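Local coordinates for porin protein associated with imipenem resistance (Acinetobacter baumannii, PDB 4FUV) that forms an eight-stranded beta-barrel in the outer membrane, linked to imipenem resistance and probably involved in the uptake of ornithine and imipenem, at residues Q192-E195 against E196-A200. Residues are numbered along the deposited sequence; the frame is centred on the assembly and turned at random.
Sequences QSLE and EAVNA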
loop_
_atom_site.group_PDB
_atom_site.type_symbol
_atom_site.label_atom_id
_atom_site.label_comp_id
_atom_site.label_asym_id
_atom_site.label_seq_id
_atom_site.Cartn_x
_atom_site.Cartn_y
_atom_site.Cartn_z
ATOM N N GLN A 192 15.981 -21.253 11.061
ATOM C CA GLN A 192 16.572 -20.592 12.214
ATOM C C GLN A 192 15.619 -20.525 13.384
ATOM O O GLN A 192 14.415 -20.363 13.212
ATOM C CB GLN A 192 16.963 -19.143 11.841
ATOM C CG GLN A 192 18.127 -19.045 10.864
ATOM C CD GLN A 192 18.555 -17.601 10.588
ATOM O OE1 GLN A 192 17.748 -16.762 10.167
ATOM N NE2 GLN A 192 19.831 -17.310 10.831
ATOM N N SER A 193 16.168 -20.611 14.586
ATOM C CA SER A 193 15.412 -20.250 15.772
ATOM C C SER A 193 15.322 -18.729 15.818
ATOM O O SER A 193 16.082 -18.029 15.132
ATOM C CB SER A 193 16.147 -20.727 17.016
ATOM O OG SER A 193 17.363 -20.009 17.142
ATOM N N LEU A 194 14.400 -18.218 16.624
ATOM C CA LEU A 194 14.245 -16.774 16.801
ATOM C C LEU A 194 15.565 -16.104 17.189
ATOM O O LEU A 194 15.918 -15.067 16.628
ATOM C CB LEU A 194 13.179 -16.482 17.865
ATOM C CG LEU A 194 12.909 -14.999 18.148
ATOM C CD1 LEU A 194 12.696 -14.250 16.838
ATOM C CD2 LEU A 194 11.687 -14.852 19.041
ATOM N N GLU A 195 16.282 -16.701 18.149
ATOM C CA GLU A 195 17.549 -16.144 18.630
ATOM C C GLU A 195 18.575 -16.020 17.502
ATOM O O GLU A 195 19.275 -15.016 17.392
ATOM C CB GLU A 195 18.127 -16.988 19.780
ATOM C CG GLU A 195 17.401 -16.843 21.107
ATOM C CD GLU A 195 16.142 -17.720 21.226
ATOM O OE1 GLU A 195 15.774 -18.433 20.255
ATOM O OE2 GLU A 195 15.516 -17.688 22.308
ATOM N N GLU A 196 18.646 -17.038 16.654
ATOM C CA GLU A 196 19.601 -17.046 15.558
ATOM C C GLU A 196 19.210 -16.070 14.467
ATOM O O GLU A 196 20.067 -15.443 13.844
ATOM C CB GLU A 196 19.694 -18.449 14.966
ATOM C CG GLU A 196 20.360 -19.445 15.891
ATOM C CD GLU A 196 20.184 -20.877 15.417
ATOM O OE1 GLU A 196 19.113 -21.190 14.855
ATOM O OE2 GLU A 196 21.117 -21.684 15.603
ATOM N N ALA A 197 17.910 -15.978 14.212
ATOM C CA ALA A 197 17.404 -15.053 13.218
ATOM C C ALA A 197 17.752 -13.627 13.673
ATOM O O ALA A 197 18.256 -12.823 12.885
ATOM C CB ALA A 197 15.892 -15.233 13.018
ATOM N N VAL A 198 17.528 -13.336 14.954
ATOM C CA VAL A 198 17.839 -12.008 15.502
ATOM C C VAL A 198 19.323 -11.643 15.366
ATOM O O VAL A 198 19.664 -10.566 14.869
ATOM C CB VAL A 198 17.389 -11.879 16.973
ATOM C CG1 VAL A 198 18.007 -10.663 17.613
ATOM C CG2 VAL A 198 15.870 -11.794 17.045
ATOM N N ASN A 199 20.191 -12.552 15.794
ATOM C CA ASN A 199 21.642 -12.438 15.612
ATOM C C ASN A 199 22.086 -12.364 14.155
ATOM O O ASN A 199 23.090 -11.727 13.842
ATOM C CB ASN A 199 22.350 -13.624 16.279
ATOM C CG ASN A 199 22.258 -13.576 17.782
ATOM O OD1 ASN A 199 22.028 -12.513 18.359
ATOM N ND2 ASN A 199 22.446 -14.725 18.432
ATOM N N ALA A 200 21.360 -13.046 13.273
ATOM C CA ALA A 200 21.653 -12.965 11.850
ATOM C C ALA A 200 21.439 -11.534 11.384
ATOM O O ALA A 200 22.258 -10.989 10.650
ATOM C CB ALA A 200 20.776 -13.897 11.066
HETATM O O HOH W 1 19.516 -13.247 19.692
#
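Ser193 and Glu196 clasp each other at the start of helix 194-207 through reciprocal side-chain-to-backbone hydrogen bonds. Ser193 OG accepts from Glu196 N at 3.3 Å. In return, Glu196 OE1 takes Ser193 N at 3.0 Å, almost straight (169°) and on its anti lone pair. A chi1 of 66° sets the serine hydroxyl between its own N and carbonyl carbon, which brings OG to Glu196 N and within 3.1 Å of Glu196 OE1, a weak bond. OE1 thus has one firm bond from Ser193 N and a weak one from OG, and its negative charge near the helix N-terminus is probably favourable.

Backbone bonds continue the turn: Ala197 N reaches Ser193 O at 2.9 Å, Val198 N binds Leu194 O and Asn199 N binds Glu195 O. A water donates to both Glu195 O and Asn199 OD1, bridging the two.

Apolar contact lies on the face turned to the strands, where Leu194 CD1 meets Val198 CG2 at 4.0 Å, the two side chains crossing at a slant and both touching Ser182 of strand 177-187.

Gln192 stretches out (chi2 -176°) alongside the first turn. Its OE1 is hydrogen-bonded to Asn123 ND2 and lies 3.5 Å from Ala197 CA, while NE2 lies 3.5 Å from Ala200 CB.

Ser193 as N-cap and Glu196 three residues on make a classical capping box, here starting the helix that packs on strands 119-122, 125-129 and 177-187 of this barrel protein.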